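Local coordinates for Alr3699 protein (Nostoc sp., PDB 4XSO) that is of unknown specific function but belongs to the GT-B class of glycosyltransferases, built of two Rossmann-like domains, at residues A[213-218]-A[241-246]; A[217-222]-A[288-293]. All coordinates share one frame; numbering follows the deposited sequence.

Overall arrangement
Both contacts lie in the second of the two Rossmann-like domains, at the C-terminal ends of its parallel strands. Strand 207-212 runs between strands 235-240 and 285-287, and the loop that leaves it, with the first turn of helix 221-228, meets the loops after both neighbours: contact 1 joins 213-218 to 241-246, contact 2 joins 217-222 to 288-293. They share Pro217 and Trp218, follow each other along this connection, and have centres about 10 Å apart. A bond between Arg214 O and Gln221 NE2 ties them together at the start of the helix. One connection after a central strand is thus fixed from two sides, at the end of the sheet where Rossmann-like domains commonly form their binding clefts.

Contact 1 (A[213-218]-A[241-246]); sequences SRLSPW and GDALFG
Asp242 O receives the backbone N-H of Leu215 in a nearly straight hydrogen bond, with Leu215 N 3.0 Å from Asp242 O and an N-H...O angle of 172°. The CA-H of Arg214 approaches the same carbonyl more weakly, Arg214 CA standing 3.5 Å from Asp242 O. One step earlier, Gly241 CA lies 3.1 Å from Ser213 O in a CA-H...O contact; a CB on this residue would run into that oxygen, and the backbone angles also favour glycine. These backbone contacts carry the side-by-side course of the parallel strands 207-212 and 235-240 into the loops that follow them.

The first torsion of Leu215 (chi1 -59°) sets CG beside its own N, close to the carbonyl which that N-H uses. From there Leu215 CD1 reaches 4.3 Å from Ala243 CB, although that methyl points away from the 213-218 loop; Val251 of helix 248-260 touches both side chains and continues the apolar patch. Arg214 contributes its aliphatic part: CD rests 3.7 Å from Leu244 CD2 where the two side chains cross, while the guanidinium leads away. Ser213 OG donates to Arg214 O across 2.8 Å, and Gln221 NE2 bonds to the same oxygen. Because neutral peptide groups and hydrocarbon make up the direct contacts between the loops, their pairing probably depends little on charge, and the guanidinium of Arg214 is left to lie near Lys219 NZ, a like charge.

Contact 2 (A[217-222]-A[288-293]); sequences PWKGQH and HTSTAP
The type I turn from Pro217 to Gly220, just ahead of helix 221-228, lies against the loop that follows strand 285-287, with Trp218 opposite Thr291 and Lys219 opposite Ser290. Trp218 O takes two bonds from one residue, both from the same face of its carbonyl plane. Thr291 N donates over 2.8 Å to Trp218 O with an N-H...O angle of 166°. Thr291 OG1, held between its own backbone N and carbonyl carbon (chi1 53°), gives a longer second bond of 3.3 Å to Trp218 O. A threonine suits this place because its hydroxyl supplements its own N-H.

Gly220 is the N-cap residue of the helix. Its CA approaches Thr289 O to 3.3 Å, leaving no room for a CB, and its positive phi also favours glycine. Thr289 OG1 donates to Gly220 O at 2.7 Å, coming from above the carbonyl plane, 70° out of it; His211 NE2 also hydrogen-bonds to this hydroxyl.

Glu294, the next residue of this loop after Pro293, appears to begin the E-x7-E signature known in related GT-B glycosyltransferases; Glu294 OE2 bonds to Ser290 OG and Glu294 OE1 to His288 NE2. A water links this network to the turn: it donates over 2.6 Å to Lys219 O and over 2.7 Å to Ser290 OG, and accepts from Thr289 N at 3.0 Å. The aliphatic chain of Lys219 passes the same serine, with Lys219 CD 3.6 Å from Ser290 OG.

Contact 1 (A[213-218]-A[241-246])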
loop_
_atom_site.group_PDB
_atom_site.type_symbol
_atom_site.label_atom_id
_atom_site.label_comp_id
_atom_site.label_asym_id
_atom_site.label_seq_id
_atom_site.Cartn_x
_atom_site.Cartn_y
_atom_site.Cartn_z
ATOM N N SER A 213 24.377 -13.793 25.501
ATOM C CA SER A 213 23.973 -13.654 24.107
ATOM C C SER A 213 23.349 -14.991 23.700
ATOM O O SER A 213 23.517 -15.976 24.407
ATOM C CB SER A 213 25.136 -13.121 23.264
ATOM O OG SER A 213 25.104 -13.590 21.947
ATOM N N ARG A 214 22.675 -15.039 22.546
ATOM C CA ARG A 214 22.303 -16.305 21.983
ATOM C C ARG A 214 23.570 -16.816 21.256
ATOM O O ARG A 214 24.463 -16.062 20.879
ATOM C CB ARG A 214 21.114 -16.156 21.008
ATOM C CG ARG A 214 21.391 -15.197 19.868
ATOM C CD ARG A 214 20.125 -14.872 19.071
ATOM N NE ARG A 214 20.396 -13.767 18.161
ATOM C CZ ARG A 214 20.352 -12.476 18.488
ATOM N NH1 ARG A 214 19.986 -12.085 19.714
ATOM N NH2 ARG A 214 20.658 -11.566 17.564
ATOM N N LEU A 215 23.668 -18.116 21.163
ATOM C CA LEU A 215 24.826 -18.768 20.612
ATOM C C LEU A 215 24.697 -18.663 19.104
ATOM O O LEU A 215 23.900 -19.390 18.488
ATOM C CB LEU A 215 24.858 -20.230 21.078
ATOM C CG LEU A 215 24.890 -20.418 22.593
ATOM C CD1 LEU A 215 24.778 -21.912 22.922
ATOM C CD2 LEU A 215 26.149 -19.818 23.199
ATOM N N SER A 216 25.408 -17.859 18.413
ATOM C CA SER A 216 25.308 -17.494 16.993
ATOM C C SER A 216 26.673 -17.055 16.408
ATOM O O SER A 216 27.546 -16.585 17.139
ATOM C CB SER A 216 24.221 -16.451 16.839
ATOM O OG SER A 216 24.147 -16.067 15.513
ATOM N N PRO A 217 27.128 -17.297 15.289
ATOM C CA PRO A 217 28.501 -16.932 14.863
ATOM C C PRO A 217 28.724 -15.428 14.869
ATOM O O PRO A 217 29.811 -14.966 15.195
ATOM C CB PRO A 217 28.611 -17.459 13.416
ATOM C CG PRO A 217 27.456 -18.397 13.233
ATOM C CD PRO A 217 26.430 -18.167 14.311
ATOM N N TRP A 218 27.677 -14.676 14.534
ATOM C CA TRP A 218 27.754 -13.214 14.521
ATOM C C TRP A 218 28.063 -12.710 15.951
ATOM O O TRP A 218 28.713 -11.665 16.091
ATOM C CB TRP A 218 26.432 -12.562 14.047
ATOM C CG TRP A 218 26.093 -12.645 12.577
ATOM C CD1 TRP A 218 26.691 -13.417 11.619
ATOM C CD2 TRP A 218 25.006 -11.946 11.912
ATOM N NE1 TRP A 218 26.068 -13.223 10.399
ATOM C CE2 TRP A 218 25.033 -12.327 10.552
ATOM C CE3 TRP A 218 24.018 -11.022 12.339
ATOM C CZ2 TRP A 218 24.108 -11.811 9.607
ATOM C CZ3 TRP A 218 23.096 -10.516 11.396
ATOM C CH2 TRP A 218 23.152 -10.913 10.055
ATOM N N GLY A 241 23.100 -18.016 27.456
ATOM C CA GLY A 241 22.166 -17.898 26.379
ATOM C C GLY A 241 21.926 -19.293 25.788
ATOM O O GLY A 241 22.593 -20.321 26.111
ATOM N N ASP A 242 20.968 -19.329 24.904
ATOM C CA ASP A 242 20.538 -20.572 24.360
ATOM C C ASP A 242 20.896 -20.600 22.893
ATOM O O ASP A 242 21.299 -19.609 22.310
ATOM C CB ASP A 242 19.040 -20.852 24.662
ATOM C CG ASP A 242 18.131 -19.757 24.194
ATOM O OD1 ASP A 242 18.604 -18.634 23.982
ATOM O OD2 ASP A 242 16.928 -20.010 24.053
ATOM N N ALA A 243 20.766 -21.797 22.357
ATOM C CA ALA A 243 20.980 -22.126 20.974
ATOM C C ALA A 243 19.640 -21.960 20.296
ATOM O O ALA A 243 18.579 -22.049 20.929
ATOM C CB ALA A 243 21.421 -23.586 20.898
ATOM N N LEU A 244 19.692 -21.805 18.996
ATOM C CA LEU A 244 18.506 -21.594 18.208
ATOM C C LEU A 244 18.518 -22.544 16.989
ATOM O O LEU A 244 19.592 -23.067 16.582
ATOM C CB LEU A 244 18.441 -20.117 17.790
ATOM C CG LEU A 244 19.697 -19.579 17.075
ATOM C CD1 LEU A 244 19.378 -19.364 15.594
ATOM C CD2 LEU A 244 20.246 -18.294 17.681
ATOM N N PHE A 245 17.309 -22.759 16.447
ATOM C CA PHE A 245 17.032 -23.731 15.399
ATOM C C PHE A 245 17.974 -23.512 14.216
ATOM O O PHE A 245 18.634 -24.452 13.733
ATOM C CB PHE A 245 15.559 -23.655 14.985
ATOM C CG PHE A 245 15.168 -24.666 13.932
ATOM C CD1 PHE A 245 14.843 -25.984 14.288
ATOM C CD2 PHE A 245 15.131 -24.316 12.579
ATOM C CE1 PHE A 245 14.493 -26.928 13.316
ATOM C CE2 PHE A 245 14.776 -25.254 11.611
ATOM C CZ PHE A 245 14.459 -26.562 11.979
ATOM N N GLY A 246 18.113 -22.256 13.811
ATOM C CA GLY A 246 18.986 -21.906 12.697
ATOM C C GLY A 246 20.475 -22.133 12.876
ATOM O O GLY A 246 21.194 -22.291 11.892
#

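Contact 2 (A[217-222]-A[288-293])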
loop_
_atom_site.group_PDB
_atom_site.type_symbol
_atom_site.label_atom_id
_atom_site.label_comp_id
_atom_site.label_asym_id
_atom_site.label_seq_id
_atom_site.Cartn_x
_atom_site.Cartn_y
_atom_site.Cartn_z
ATOM N N PRO A 217 27.128 -17.297 15.289
ATOM C CA PRO A 217 28.501 -16.932 14.863
ATOM C C PRO A 217 28.724 -15.428 14.869
ATOM O O PRO A 217 29.811 -14.966 15.195
ATOM C CB PRO A 217 28.611 -17.459 13.416
ATOM C CG PRO A 217 27.456 -18.397 13.233
ATOM C CD PRO A 217 26.430 -18.167 14.311
ATOM N N TRP A 218 27.677 -14.676 14.534
ATOM C CA TRP A 218 27.754 -13.214 14.521
ATOM C C TRP A 218 28.063 -12.710 15.951
ATOM O O TRP A 218 28.713 -11.665 16.091
ATOM C CB TRP A 218 26.432 -12.562 14.047
ATOM C CG TRP A 218 26.093 -12.645 12.577
ATOM C CD1 TRP A 218 26.691 -13.417 11.619
ATOM C CD2 TRP A 218 25.006 -11.946 11.912
ATOM N NE1 TRP A 218 26.068 -13.223 10.399
ATOM C CE2 TRP A 218 25.033 -12.327 10.552
ATOM C CE3 TRP A 218 24.018 -11.022 12.339
ATOM C CZ2 TRP A 218 24.108 -11.811 9.607
ATOM C CZ3 TRP A 218 23.096 -10.516 11.396
ATOM C CH2 TRP A 218 23.152 -10.913 10.055
ATOM N N LYS A 219 27.577 -13.427 16.977
ATOM C CA LYS A 219 27.804 -13.015 18.370
ATOM C C LYS A 219 29.186 -13.346 18.935
ATOM O O LYS A 219 29.543 -12.862 20.023
ATOM C CB LYS A 219 26.699 -13.516 19.286
ATOM C CG LYS A 219 25.309 -12.962 18.890
ATOM C CD LYS A 219 25.257 -11.459 19.136
ATOM C CE LYS A 219 23.931 -10.811 18.808
ATOM N NZ LYS A 219 23.104 -10.744 20.048
ATOM N N GLY A 220 29.950 -14.183 18.236
ATOM C CA GLY A 220 31.383 -14.327 18.501
ATOM C C GLY A 220 31.852 -15.050 19.758
ATOM O O GLY A 220 32.937 -14.801 20.286
ATOM N N GLN A 221 31.092 -16.004 20.220
ATOM C CA GLN A 221 31.549 -16.804 21.366
ATOM C C GLN A 221 32.866 -17.515 21.079
ATOM O O GLN A 221 33.663 -17.673 21.979
ATOM C CB GLN A 221 30.500 -17.859 21.754
ATOM C CG GLN A 221 29.317 -17.304 22.532
ATOM C CD GLN A 221 28.179 -16.843 21.633
ATOM O OE1 GLN A 221 28.280 -16.897 20.407
ATOM N NE2 GLN A 221 27.086 -16.380 22.247
ATOM N N HIS A 222 33.109 -17.894 19.819
ATOM C CA HIS A 222 34.364 -18.584 19.447
ATOM C C HIS A 222 35.603 -17.701 19.607
ATOM O O HIS A 222 36.702 -18.190 19.863
ATOM C CB HIS A 222 34.262 -19.165 18.001
ATOM C CG HIS A 222 34.161 -18.112 16.935
ATOM N ND1 HIS A 222 32.983 -17.428 16.662
ATOM C CD2 HIS A 222 35.100 -17.591 16.108
ATOM C CE1 HIS A 222 33.210 -16.540 15.711
ATOM N NE2 HIS A 222 34.488 -16.603 15.377
ATOM N N HIS A 288 31.687 -8.593 25.280
ATOM C CA HIS A 288 30.890 -8.501 24.067
ATOM C C HIS A 288 31.889 -8.719 22.931
ATOM O O HIS A 288 32.890 -8.008 22.867
ATOM C CB HIS A 288 30.276 -7.101 24.001
ATOM C CG HIS A 288 29.618 -6.797 22.702
ATOM N ND1 HIS A 288 30.292 -6.222 21.645
ATOM C CD2 HIS A 288 28.351 -6.999 22.275
ATOM C CE1 HIS A 288 29.481 -6.104 20.614
ATOM N NE2 HIS A 288 28.299 -6.583 20.966
ATOM N N THR A 289 31.662 -9.710 22.073
ATOM C CA THR A 289 32.672 -10.052 21.051
ATOM C C THR A 289 32.015 -10.322 19.706
ATOM O O THR A 289 32.460 -11.207 18.990
ATOM C CB THR A 289 33.430 -11.308 21.452
ATOM O OG1 THR A 289 32.524 -12.427 21.490
ATOM C CG2 THR A 289 34.056 -11.101 22.821
ATOM N N SER A 290 30.922 -9.603 19.410
ATOM C CA SER A 290 30.235 -9.709 18.117
ATOM C C SER A 290 31.152 -9.341 16.925
ATOM O O SER A 290 31.951 -8.399 16.982
ATOM C CB SER A 290 29.011 -8.819 18.108
ATOM O OG SER A 290 28.080 -9.273 19.074
ATOM N N THR A 291 31.001 -10.085 15.844
ATOM C CA THR A 291 31.913 -9.995 14.688
ATOM C C THR A 291 31.271 -9.235 13.583
ATOM O O THR A 291 31.813 -9.140 12.534
ATOM C CB THR A 291 32.309 -11.379 14.176
ATOM O OG1 THR A 291 31.126 -12.152 13.927
ATOM C CG2 THR A 291 33.147 -12.083 15.196
ATOM N N ALA A 292 30.071 -8.720 13.821
ATOM C CA ALA A 292 29.439 -7.872 12.887
ATOM C C ALA A 292 28.917 -6.659 13.668
ATOM O O ALA A 292 28.504 -6.816 14.825
ATOM C CB ALA A 292 28.295 -8.624 12.200
ATOM N N PRO A 293 28.963 -5.464 13.043
ATOM C CA PRO A 293 28.648 -4.249 13.747
ATOM C C PRO A 293 27.210 -4.287 14.195
ATOM O O PRO A 293 26.351 -4.640 13.433
ATOM C CB PRO A 293 28.793 -3.164 12.670
ATOM C CG PRO A 293 29.687 -3.750 11.616
ATOM C CD PRO A 293 29.325 -5.194 11.627
HETATM O O HOH W 1 28.921 -10.670 21.204
#